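Side-chain contacts in arginine kinase (Anthopleura japonica, PDB 4RF6), which catalyses the reversible transfer of a phosphoryl group from ATP to L-arginine, forming phosphoarginine and ADP: residues F266-T269 against G273-T276; V134-K139 against L342-C347; V74-G77 against S81-L84; L88-I93 against Y100-G105; K139-A144 against L153-K158. One frame throughout, in Å; residues are numbered along the deposited sequence.

Contact 1: residues F266-T269 against G273-T276; sequences FQHT and GYLT
The tight antiparallel hairpin of strands 268-269 and 273-274 brings His268 and Tyr274 onto one side of the ladder as a non-hydrogen-bonded pair. His268 turns an edge onto the Tyr274 ring. Its CD2 stands 3.3 Å from Tyr274 CE1, offset toward the rim, and the planes meet at 60°, an edge-to-face pair. With CG anti to the backbone N (chi1 -175°), the imidazole leans across toward its neighbour, while NE2 finds a hydrogen bond to Ser108 OG. Phe266 approaches from the other side of the tyrosine plane, with CB 3.8 Å from Tyr274 CE1, which completes a cluster of three aromatic residues. Within the C-terminal catalytic domain this cluster faces helix 246-264, on which both the Phe266 and Tyr274 side chains rest.

The backbone sets the register. Thr269 and Gly273 form the hydrogen-bonded pair, with Thr269 N giving to Gly273 O at 3.1 Å and Gly273 N returning a more bent bond to Thr269 O at 2.9 Å. Further along, Leu275 N reaches Gln267 O at 3.2 Å, coming from above the carbonyl plane. A water 2.7 Å from Gln267 O also donates to that oxygen, and it gives its second hydrogen to Leu275 O. The Leu275 and Gln267 side chains cross at about a right angle, Leu275 CD1 3.9 Å from Gln267 CB, and Gln267 NE2 bonds to Leu138 O.

Contact 2: residues V134-K139 against L342-C347; sequences VARSLK and LSEVQC
Arg136 NH1 is held by two carbonyl oxygens, Ala135 O at 2.9 Å and Thr284 O, which fix the rotation of the guanidinium and leave its other terminal nitrogen to meet Glu344. That nitrogen, Arg136 NH2, makes a salt bridge with Glu344 OE2 at 3.2 Å. The two side chains come from opposite directions, and their flat ends are strongly twisted, with guanidinium and carboxylate planes 67° apart. A single carboxylate oxygen, OE2, makes the contact, while OE1 is taken by a hydrogen bond from Asp109 N. Glu344 is bent at chi2 (82°), which carries OE2 to the arginine.

The bridge joins two parts of the catalytic domain far apart in sequence, strand 127-136 in the middle of its eight-stranded antiparallel sheet and the first turn of helix 344-370, some 200 residues later. Tyr274 adds a cation-pi contact to the same guanidinium. Both charged groups are buried, and their mutual attraction probably helps keep them ionised.

The helix start is itself secured by a capping box: Ser343 OG accepts from Gln346 N at 2.9 Å, and Ser343 N gives to Gln346 OE1, also at 2.9 Å, in the carbonyl plane on a lone pair.

Contact 3: residues V74-G77 against S81-L84; sequences VYAG and SYTL
The main apolar interaction is a CH-pi contact in which Ala76 CB sits over one face of the Tyr82 ring. CB lies 3.8 Å from the ring centroid and 29° off the normal. It is displaced toward the hydroxyl-bearing half, with its nearest ring atom, Tyr82 CE2, at 3.4 Å. On the helix, Ser81 CB adds a looser touch 4.0 Å from Ala76 CB, so the methyl is met by two consecutive residues. Tyr82 CG lies anti to its carbonyl carbon (chi1 -83°), and this turns a ring face to the alanine methyl.

These residues fold helix 79-84 of the N-terminal domain back on the loop just before it. That loop carries Val74 and Tyr75, which by similarity to relatives belong to the substrate-binding site, so the packing borders the probable arginine pocket.

Polar groups meet less directly. Ser81 OG is 3.6 Å from Gly77 N, while its hydrogen bond goes to Asp78 OD1. The phenol end of Tyr82 is tied to the catalytic domain, where its OH bonds to Thr276 O, and the ring also meets those of Phe89 and His272. Beside it, the backbone of Ala76 bonds to that of Ser277.

Contact 4: residues L88-I93 against Y100-G105; sequences LFDAII and YKLATG
The carboxylate of Asp90 has Leu102 CD1 above its plane, the methyl standing 3.8 Å from Asp90 CG and 3.7 Å from Asp90 OD1. The contact is van der Waals packing of a methyl on a flat polar group. It belongs to the end of the helical N-terminal domain, where the chain leaves helix 86-96, turns, and, on its way toward strand 127-136, brings the linker back against the helix it has just left at Leu102. Tyr100, in that linker, has the Gly105 carbonyl carbon at its ring edge, in the plane, so the linker curls round on itself. Its hydroxyl bonds to Lys271 O at the tip of the catalytic-domain hairpin.

Leu102 is the linker residue that meets the helix. One methyl goes to Asp90; the other, CD2, reaches Ile93, one turn further along. Leu102 lies across both side chains at about right angles, with one methyl on each. Its chi2 of 143° departs from a staggered value, and this rotation sets where the two methyls fall. The backbone adds a bond of its own, Leu102 N to Glu94 OE2. On the helix side Ile93 has CG2 anti to the backbone N, which directs that branch at the leucine, with Ile93 CG2 4.1 Å from Leu102 CD2.

Contact 5: residues K139-A144 against L153-K158; sequences KGYGLA and LEIEKK
Tyr141 lies with one ring face on Ile155 and its hydroxyl between Glu154 and Lys158, so that three helix residues receive it. Ile155 and the tyrosine slide past each other in opposite directions. Ile155 CG1 stands over the ring, 3.8 Å from the centroid and 19° off the normal, a CH-pi contact offset toward the CD2 side. Glu154 comes at about a right angle, its carboxylate turned 74° from the ring plane. Its chain runs out extended, and OE2 reaches the ring edge in plane, accepting from Tyr141 OH at 2.6 Å on its anti side.

Lys158 points against the tyrosine, its NZ arriving at the hydroxyl end, near the ring plane. The NZ to Tyr141 OH distance, 2.5 Å, is very short, and the last three lysine torsions sit away from staggered values, so the exact length is doubtful. The hydroxyl donates to the acid and, as modelled, accepts from the lysine, while Lys158 NZ and Glu154 OE2 form a longer salt bridge at 3.6 Å. A water accepting from Lys158 NZ donates to Lys139 O. His151 adds an edge-to-face contact with the tyrosine ring. All this packs the connection after strand 127-136 onto helix 149-163, the strand-loop-helix unit that opens the phosphagen kinase catalytic domain.

How the contacts relate
All five contacts lie in the first of the two tandem kinase repeats. Along the chain contact 3 comes first and contact 4 next, on the successive helices 79-84 and 86-96; contact 2 then closes a long loop in which contacts 5 and 1 are nested. Contacts 1 and 2 are nearest, their centres about 8 Å apart, whereas contacts 4 and 5 are about 26 Å apart. Contacts 2 and 5 share Lys139, and Gln267 N probably bonds to Ser137 O, joining contact 1 to contact 2. Gly77 O and Leu143 N, 3.0 Å apart, probably link contact 3 to contact 5. The group therefore spans the junction between the helical N-terminal domain and the sheet-based catalytic domain, beside the probable substrate site.

Contact 1: residues F266-T269 against G273-T276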
# COMPACT_ATOMS: atom_id res chain seq x y z
N PHE A 266 -18.53 1.20 -27.85
CA PHE A 266 -17.20 1.80 -27.98
C PHE A 266 -16.76 1.94 -29.44
O PHE A 266 -17.16 1.13 -30.28
CB PHE A 266 -16.16 0.92 -27.28
CG PHE A 266 -16.29 0.89 -25.78
CD1 PHE A 266 -16.63 2.03 -25.07
CD2 PHE A 266 -16.06 -0.30 -25.09
CE1 PHE A 266 -16.74 1.99 -23.69
CE2 PHE A 266 -16.17 -0.34 -23.71
CZ PHE A 266 -16.51 0.80 -23.01
N GLN A 267 -15.94 2.94 -29.74
CA GLN A 267 -15.32 3.02 -31.07
C GLN A 267 -14.28 1.92 -31.21
O GLN A 267 -13.43 1.74 -30.33
CB GLN A 267 -14.68 4.39 -31.29
CG GLN A 267 -15.68 5.54 -31.22
CD GLN A 267 -15.05 6.88 -31.51
OE1 GLN A 267 -14.23 7.02 -32.42
NE2 GLN A 267 -15.42 7.89 -30.73
N HIS A 268 -14.34 1.18 -32.31
CA HIS A 268 -13.67 -0.11 -32.43
C HIS A 268 -13.69 -0.57 -33.90
O HIS A 268 -14.73 -0.51 -34.55
CB HIS A 268 -14.41 -1.11 -31.54
CG HIS A 268 -13.78 -2.47 -31.45
ND1 HIS A 268 -14.09 -3.49 -32.32
CD2 HIS A 268 -12.88 -2.98 -30.58
CE1 HIS A 268 -13.40 -4.57 -31.99
NE2 HIS A 268 -12.65 -4.28 -30.94
N THR A 269 -12.53 -1.01 -34.41
CA THR A 269 -12.42 -1.53 -35.79
C THR A 269 -11.56 -2.79 -35.81
O THR A 269 -10.71 -2.97 -34.93
CB THR A 269 -11.78 -0.51 -36.75
OG1 THR A 269 -10.38 -0.39 -36.45
CG2 THR A 269 -12.45 0.86 -36.66
N GLY A 273 -8.43 -2.12 -33.38
CA GLY A 273 -8.86 -2.37 -32.01
C GLY A 273 -9.65 -1.16 -31.54
O GLY A 273 -10.32 -0.50 -32.34
N TYR A 274 -9.58 -0.84 -30.25
CA TYR A 274 -10.25 0.35 -29.76
C TYR A 274 -9.55 1.63 -30.22
O TYR A 274 -8.33 1.76 -30.13
CB TYR A 274 -10.40 0.30 -28.24
CG TYR A 274 -11.31 -0.83 -27.83
CD1 TYR A 274 -12.69 -0.72 -27.98
CD2 TYR A 274 -10.80 -2.03 -27.34
CE1 TYR A 274 -13.53 -1.76 -27.63
CE2 TYR A 274 -11.63 -3.07 -26.99
CZ TYR A 274 -12.99 -2.93 -27.15
OH TYR A 274 -13.83 -3.96 -26.80
N LEU A 275 -10.34 2.56 -30.74
CA LEU A 275 -9.82 3.83 -31.24
C LEU A 275 -9.55 4.78 -30.10
O LEU A 275 -10.35 4.89 -29.16
CB LEU A 275 -10.81 4.46 -32.21
CG LEU A 275 -11.16 3.53 -33.37
CD1 LEU A 275 -12.20 4.16 -34.24
CD2 LEU A 275 -9.91 3.21 -34.19
N THR A 276 -8.41 5.46 -30.18
CA THR A 276 -7.99 6.39 -29.14
C THR A 276 -7.41 7.62 -29.82
O THR A 276 -7.09 7.59 -31.01
CB THR A 276 -6.91 5.76 -28.25
OG1 THR A 276 -5.86 5.25 -29.08
CG2 THR A 276 -7.49 4.62 -27.42
O HOH W 1 -12.38 3.18 -28.31

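Contact 2: residues V134-K139 against L342-C347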
# COMPACT_ATOMS: atom_id res chain seq x y z
N VAL A 134 -7.22 0.98 -19.18
CA VAL A 134 -7.61 0.94 -20.58
C VAL A 134 -8.21 2.28 -20.99
O VAL A 134 -8.86 2.96 -20.19
CB VAL A 134 -8.62 -0.19 -20.91
CG1 VAL A 134 -7.94 -1.56 -20.84
CG2 VAL A 134 -9.82 -0.13 -19.98
N ALA A 135 -7.97 2.66 -22.24
CA ALA A 135 -8.57 3.86 -22.82
C ALA A 135 -9.70 3.42 -23.73
O ALA A 135 -9.57 2.44 -24.46
CB ALA A 135 -7.53 4.63 -23.61
N ARG A 136 -10.82 4.14 -23.69
CA ARG A 136 -11.97 3.82 -24.54
C ARG A 136 -12.63 5.12 -25.00
O ARG A 136 -12.53 6.15 -24.34
CB ARG A 136 -12.99 2.96 -23.78
CG ARG A 136 -12.52 1.55 -23.38
CD ARG A 136 -12.39 0.65 -24.60
NE ARG A 136 -12.08 -0.74 -24.23
CZ ARG A 136 -10.85 -1.22 -24.13
NH1 ARG A 136 -9.80 -0.44 -24.37
NH2 ARG A 136 -10.66 -2.49 -23.80
N SER A 137 -13.31 5.06 -26.14
CA SER A 137 -14.10 6.19 -26.61
C SER A 137 -15.49 5.68 -26.98
O SER A 137 -15.63 4.56 -27.48
CB SER A 137 -13.43 6.87 -27.81
OG SER A 137 -12.14 7.35 -27.47
N LEU A 138 -16.52 6.48 -26.72
CA LEU A 138 -17.90 6.08 -26.98
C LEU A 138 -18.27 6.16 -28.46
O LEU A 138 -17.88 7.11 -29.15
CB LEU A 138 -18.89 6.92 -26.18
CG LEU A 138 -18.83 6.89 -24.65
CD1 LEU A 138 -20.01 7.67 -24.07
CD2 LEU A 138 -18.83 5.46 -24.13
N LYS A 139 -19.02 5.16 -28.94
CA LYS A 139 -19.59 5.19 -30.29
C LYS A 139 -20.39 6.46 -30.53
O LYS A 139 -21.07 6.95 -29.62
CB LYS A 139 -20.52 3.99 -30.49
CG LYS A 139 -19.82 2.68 -30.72
CD LYS A 139 -20.78 1.50 -30.68
CE LYS A 139 -20.06 0.19 -31.04
NZ LYS A 139 -20.67 -1.00 -30.38
N LEU A 342 -2.59 -8.47 -29.84
CA LEU A 342 -2.88 -9.37 -28.73
C LEU A 342 -4.10 -8.84 -27.99
O LEU A 342 -4.33 -7.63 -27.95
CB LEU A 342 -1.69 -9.52 -27.79
CG LEU A 342 -1.44 -8.46 -26.71
CD1 LEU A 342 -0.34 -8.91 -25.77
CD2 LEU A 342 -1.10 -7.11 -27.32
N SER A 343 -4.89 -9.74 -27.42
CA SER A 343 -6.11 -9.33 -26.74
C SER A 343 -5.79 -8.80 -25.35
O SER A 343 -4.67 -8.96 -24.86
CB SER A 343 -7.08 -10.50 -26.64
OG SER A 343 -6.58 -11.50 -25.78
N GLU A 344 -6.77 -8.16 -24.72
CA GLU A 344 -6.63 -7.71 -23.34
C GLU A 344 -6.35 -8.91 -22.44
O GLU A 344 -5.51 -8.85 -21.54
CB GLU A 344 -7.89 -6.99 -22.88
CG GLU A 344 -8.14 -5.65 -23.56
CD GLU A 344 -8.81 -5.80 -24.91
OE1 GLU A 344 -8.96 -6.95 -25.38
OE2 GLU A 344 -9.19 -4.76 -25.50
N VAL A 345 -7.06 -10.00 -22.70
CA VAL A 345 -6.85 -11.26 -21.98
C VAL A 345 -5.42 -11.75 -22.13
O VAL A 345 -4.78 -12.15 -21.15
CB VAL A 345 -7.84 -12.35 -22.46
CG1 VAL A 345 -7.32 -13.75 -22.13
CG2 VAL A 345 -9.21 -12.13 -21.83
N GLN A 346 -4.91 -11.72 -23.36
CA GLN A 346 -3.55 -12.17 -23.65
C GLN A 346 -2.50 -11.30 -22.98
O GLN A 346 -1.49 -11.79 -22.47
CB GLN A 346 -3.31 -12.24 -25.15
CG GLN A 346 -3.94 -13.45 -25.83
CD GLN A 346 -3.74 -13.45 -27.33
OE1 GLN A 346 -3.81 -12.41 -27.99
NE2 GLN A 346 -3.49 -14.63 -27.89
N CYS A 347 -2.74 -9.99 -22.98
CA CYS A 347 -1.84 -9.05 -22.31
C CYS A 347 -1.73 -9.38 -20.82
O CYS A 347 -0.62 -9.47 -20.27
CB CYS A 347 -2.33 -7.61 -22.51
SG CYS A 347 -1.27 -6.37 -21.73

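Contact 3: residues V74-G77 against S81-L84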
# COMPACT_ATOMS: atom_id res chain seq x y z
N VAL A 74 1.33 12.96 -33.45
CA VAL A 74 0.02 13.13 -34.08
C VAL A 74 -1.10 12.65 -33.16
O VAL A 74 -0.91 11.75 -32.34
CB VAL A 74 -0.09 12.40 -35.44
CG1 VAL A 74 1.03 12.81 -36.37
CG2 VAL A 74 -0.11 10.90 -35.24
N TYR A 75 -2.27 13.28 -33.30
CA TYR A 75 -3.48 12.81 -32.63
C TYR A 75 -4.59 12.75 -33.68
O TYR A 75 -4.60 13.55 -34.61
CB TYR A 75 -3.88 13.76 -31.50
CG TYR A 75 -2.92 13.79 -30.33
CD1 TYR A 75 -1.78 14.59 -30.37
CD2 TYR A 75 -3.16 13.05 -29.17
CE1 TYR A 75 -0.91 14.64 -29.30
CE2 TYR A 75 -2.29 13.09 -28.10
CZ TYR A 75 -1.16 13.89 -28.17
OH TYR A 75 -0.28 13.93 -27.11
N ALA A 76 -5.50 11.79 -33.53
CA ALA A 76 -6.64 11.68 -34.44
C ALA A 76 -7.85 12.40 -33.87
O ALA A 76 -8.26 12.14 -32.74
CB ALA A 76 -6.97 10.23 -34.70
N GLY A 77 -8.44 13.30 -34.65
CA GLY A 77 -9.57 14.07 -34.17
C GLY A 77 -10.83 13.23 -34.18
O GLY A 77 -11.80 13.52 -33.47
N SER A 81 -10.28 10.18 -39.36
CA SER A 81 -8.90 10.65 -39.49
C SER A 81 -7.91 9.50 -39.74
O SER A 81 -6.96 9.65 -40.51
CB SER A 81 -8.48 11.43 -38.24
OG SER A 81 -9.16 12.66 -38.15
N TYR A 82 -8.15 8.37 -39.09
CA TYR A 82 -7.25 7.23 -39.24
C TYR A 82 -7.23 6.67 -40.66
O TYR A 82 -6.25 6.05 -41.08
CB TYR A 82 -7.60 6.13 -38.24
CG TYR A 82 -7.02 6.35 -36.87
CD1 TYR A 82 -5.65 6.22 -36.65
CD2 TYR A 82 -7.83 6.67 -35.79
CE1 TYR A 82 -5.11 6.41 -35.40
CE2 TYR A 82 -7.30 6.85 -34.54
CZ TYR A 82 -5.94 6.73 -34.35
OH TYR A 82 -5.41 6.92 -33.09
N THR A 83 -8.32 6.90 -41.39
CA THR A 83 -8.42 6.42 -42.76
C THR A 83 -8.12 7.52 -43.76
O THR A 83 -7.34 7.33 -44.70
CB THR A 83 -9.81 5.84 -43.05
OG1 THR A 83 -9.99 4.65 -42.26
CG2 THR A 83 -9.97 5.50 -44.53
N LEU A 84 -8.75 8.68 -43.57
CA LEU A 84 -8.58 9.78 -44.52
C LEU A 84 -7.12 10.22 -44.55
O LEU A 84 -6.59 10.57 -45.61
CB LEU A 84 -9.50 10.95 -44.18
CG LEU A 84 -9.67 12.02 -45.26
CD1 LEU A 84 -10.42 11.48 -46.48
CD2 LEU A 84 -10.38 13.27 -44.72

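Contact 4: residues L88-I93 against Y100-G105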
# COMPACT_ATOMS: atom_id res chain seq x y z
N LEU A 88 -0.36 8.70 -43.49
CA LEU A 88 0.42 9.15 -42.34
C LEU A 88 0.27 8.19 -41.17
O LEU A 88 1.25 7.61 -40.70
CB LEU A 88 0.01 10.57 -41.93
CG LEU A 88 0.73 11.13 -40.71
CD1 LEU A 88 2.23 11.19 -40.96
CD2 LEU A 88 0.21 12.51 -40.36
N PHE A 89 -0.97 8.02 -40.70
CA PHE A 89 -1.25 7.18 -39.52
C PHE A 89 -0.80 5.72 -39.66
O PHE A 89 -0.26 5.14 -38.71
CB PHE A 89 -2.74 7.24 -39.14
CG PHE A 89 -3.14 8.51 -38.44
CD1 PHE A 89 -2.94 8.66 -37.07
CD2 PHE A 89 -3.74 9.56 -39.14
CE1 PHE A 89 -3.31 9.83 -36.41
CE2 PHE A 89 -4.11 10.73 -38.49
CZ PHE A 89 -3.89 10.87 -37.13
N ASP A 90 -1.00 5.12 -40.84
CA ASP A 90 -0.63 3.72 -41.04
C ASP A 90 0.85 3.47 -40.78
O ASP A 90 1.23 2.52 -40.09
CB ASP A 90 -0.97 3.25 -42.46
CG ASP A 90 -2.46 3.15 -42.70
OD1 ASP A 90 -3.23 3.23 -41.72
OD2 ASP A 90 -2.86 2.98 -43.87
N ALA A 91 1.68 4.33 -41.35
CA ALA A 91 3.12 4.24 -41.17
C ALA A 91 3.49 4.42 -39.71
O ALA A 91 4.28 3.66 -39.15
CB ALA A 91 3.82 5.26 -42.03
N ILE A 92 2.91 5.44 -39.09
CA ILE A 92 3.15 5.72 -37.68
C ILE A 92 2.76 4.53 -36.80
O ILE A 92 3.52 4.12 -35.92
CB ILE A 92 2.39 6.99 -37.22
CG1 ILE A 92 2.99 8.23 -37.88
CG2 ILE A 92 2.42 7.12 -35.70
CD1 ILE A 92 2.35 9.53 -37.45
N ILE A 93 1.58 3.98 -37.04
CA ILE A 93 1.08 2.85 -36.27
C ILE A 93 2.01 1.64 -36.39
O ILE A 93 2.46 1.09 -35.38
CB ILE A 93 -0.35 2.44 -36.70
CG1 ILE A 93 -1.38 3.44 -36.17
CG2 ILE A 93 -0.68 1.03 -36.22
CD1 ILE A 93 -2.65 3.54 -37.02
N TYR A 100 3.45 -5.35 -35.33
CA TYR A 100 2.05 -5.43 -35.77
C TYR A 100 1.85 -4.90 -37.19
O TYR A 100 2.40 -3.87 -37.56
CB TYR A 100 1.09 -4.71 -34.81
CG TYR A 100 -0.36 -4.76 -35.27
CD1 TYR A 100 -1.13 -5.91 -35.10
CD2 TYR A 100 -0.95 -3.67 -35.89
CE1 TYR A 100 -2.44 -5.96 -35.52
CE2 TYR A 100 -2.27 -3.71 -36.32
CZ TYR A 100 -3.01 -4.85 -36.13
OH TYR A 100 -4.32 -4.89 -36.55
N LYS A 101 1.07 -5.63 -37.98
CA LYS A 101 0.67 -5.19 -39.31
C LYS A 101 -0.84 -5.02 -39.37
O LYS A 101 -1.58 -5.93 -39.00
CB LYS A 101 1.10 -6.21 -40.38
CG LYS A 101 2.60 -6.31 -40.56
CD LYS A 101 3.20 -4.94 -40.81
CE LYS A 101 4.71 -4.95 -40.61
NZ LYS A 101 5.35 -6.08 -41.34
N LEU A 102 -1.29 -3.85 -39.83
CA LEU A 102 -2.71 -3.54 -39.92
C LEU A 102 -3.47 -4.60 -40.71
O LEU A 102 -4.62 -4.92 -40.40
CB LEU A 102 -2.90 -2.15 -40.54
CG LEU A 102 -2.38 -1.00 -39.68
CD1 LEU A 102 -1.75 0.08 -40.53
CD2 LEU A 102 -3.48 -0.42 -38.82
N ALA A 103 -2.82 -5.16 -41.73
CA ALA A 103 -3.41 -6.22 -42.54
C ALA A 103 -3.76 -7.47 -41.73
O ALA A 103 -4.72 -8.18 -42.04
CB ALA A 103 -2.47 -6.58 -43.69
N THR A 104 -2.97 -7.75 -40.70
CA THR A 104 -3.16 -8.92 -39.85
C THR A 104 -4.48 -8.85 -39.09
O THR A 104 -5.18 -9.86 -38.95
CB THR A 104 -2.01 -9.06 -38.82
OG1 THR A 104 -0.75 -9.09 -39.52
CG2 THR A 104 -2.17 -10.33 -38.00
N GLY A 105 -4.83 -7.66 -38.60
CA GLY A 105 -6.06 -7.49 -37.86
C GLY A 105 -5.84 -7.66 -36.37
O GLY A 105 -4.81 -8.19 -35.95

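Contact 5: residues K139-A144 against L153-K158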
# COMPACT_ATOMS: atom_id res chain seq x y z
N LYS A 139 -19.02 5.16 -28.94
CA LYS A 139 -19.59 5.19 -30.29
C LYS A 139 -20.39 6.46 -30.53
O LYS A 139 -21.07 6.95 -29.62
CB LYS A 139 -20.52 3.99 -30.49
CG LYS A 139 -19.82 2.68 -30.72
CD LYS A 139 -20.78 1.50 -30.68
CE LYS A 139 -20.06 0.19 -31.04
NZ LYS A 139 -20.67 -1.00 -30.38
N GLY A 140 -20.31 6.99 -31.74
CA GLY A 140 -21.16 8.09 -32.15
C GLY A 140 -20.59 9.50 -32.01
O GLY A 140 -21.30 10.48 -32.24
N TYR A 141 -19.32 9.61 -31.62
CA TYR A 141 -18.71 10.92 -31.42
C TYR A 141 -17.31 10.99 -32.03
O TYR A 141 -16.71 9.97 -32.39
CB TYR A 141 -18.63 11.25 -29.93
CG TYR A 141 -19.94 11.07 -29.18
CD1 TYR A 141 -20.95 12.02 -29.28
CD2 TYR A 141 -20.16 9.95 -28.38
CE1 TYR A 141 -22.14 11.86 -28.61
CE2 TYR A 141 -21.35 9.79 -27.71
CZ TYR A 141 -22.34 10.75 -27.83
OH TYR A 141 -23.53 10.61 -27.17
N GLY A 142 -16.78 12.21 -32.17
CA GLY A 142 -15.38 12.36 -32.51
C GLY A 142 -14.54 11.98 -31.31
O GLY A 142 -15.07 11.83 -30.20
N LEU A 143 -13.25 11.81 -31.52
CA LEU A 143 -12.36 11.54 -30.40
C LEU A 143 -12.11 12.85 -29.66
O LEU A 143 -12.60 13.91 -30.07
CB LEU A 143 -11.07 10.88 -30.89
CG LEU A 143 -11.39 9.59 -31.64
CD1 LEU A 143 -10.24 9.10 -32.51
CD2 LEU A 143 -11.80 8.50 -30.64
N ALA A 144 -11.38 12.80 -28.55
CA ALA A 144 -11.13 13.99 -27.74
C ALA A 144 -10.60 15.24 -28.46
O ALA A 144 -10.98 16.36 -28.10
CB ALA A 144 -10.25 13.65 -26.55
N LEU A 153 -20.42 16.97 -23.39
CA LEU A 153 -21.38 17.03 -22.29
C LEU A 153 -22.32 15.83 -22.31
O LEU A 153 -22.67 15.28 -21.26
CB LEU A 153 -22.17 18.34 -22.37
CG LEU A 153 -21.33 19.57 -22.05
CD1 LEU A 153 -22.03 20.85 -22.45
CD2 LEU A 153 -21.02 19.58 -20.56
N GLU A 154 -22.72 15.42 -23.51
CA GLU A 154 -23.58 14.26 -23.67
C GLU A 154 -22.85 12.99 -23.26
O GLU A 154 -23.43 12.07 -22.68
CB GLU A 154 -24.05 14.16 -25.13
CG GLU A 154 -25.03 13.03 -25.40
CD GLU A 154 -25.67 13.16 -26.77
OE1 GLU A 154 -26.33 14.19 -27.03
OE2 GLU A 154 -25.49 12.24 -27.60
N ILE A 155 -21.55 12.94 -23.55
CA ILE A 155 -20.71 11.82 -23.16
C ILE A 155 -20.60 11.72 -21.64
O ILE A 155 -20.81 10.65 -21.07
CB ILE A 155 -19.29 11.93 -23.77
CG1 ILE A 155 -19.32 11.60 -25.26
CG2 ILE A 155 -18.32 10.99 -23.06
CD1 ILE A 155 -18.08 12.08 -26.02
N GLU A 156 -20.27 12.84 -20.99
CA GLU A 156 -20.18 12.88 -19.53
C GLU A 156 -21.47 12.36 -18.92
O GLU A 156 -21.46 11.53 -18.01
CB GLU A 156 -19.91 14.30 -19.03
CG GLU A 156 -19.95 14.42 -17.49
CD GLU A 156 -19.94 15.87 -17.00
OE1 GLU A 156 -19.50 16.10 -15.85
OE2 GLU A 156 -20.39 16.76 -17.76
N LYS A 157 -22.59 12.86 -19.44
CA LYS A 157 -23.91 12.52 -18.92
C LYS A 157 -24.23 11.03 -19.07
O LYS A 157 -24.74 10.40 -18.14
CB LYS A 157 -24.98 13.36 -19.62
CG LYS A 157 -26.35 12.71 -19.62
CD LYS A 157 -27.44 13.70 -20.00
CE LYS A 157 -28.82 13.04 -20.01
NZ LYS A 157 -29.91 14.06 -20.07
N LYS A 158 -23.94 10.48 -20.25
CA LYS A 158 -24.19 9.07 -20.50
C LYS A 158 -23.32 8.19 -19.62
O LYS A 158 -23.78 7.20 -19.06
CB LYS A 158 -23.96 8.73 -21.97
CG LYS A 158 -25.18 8.97 -22.85
CD LYS A 158 -24.79 9.48 -24.23
CE LYS A 158 -24.68 8.37 -25.25
NZ LYS A 158 -25.20 8.83 -26.57
O HOH W 2 -23.97 8.01 -29.39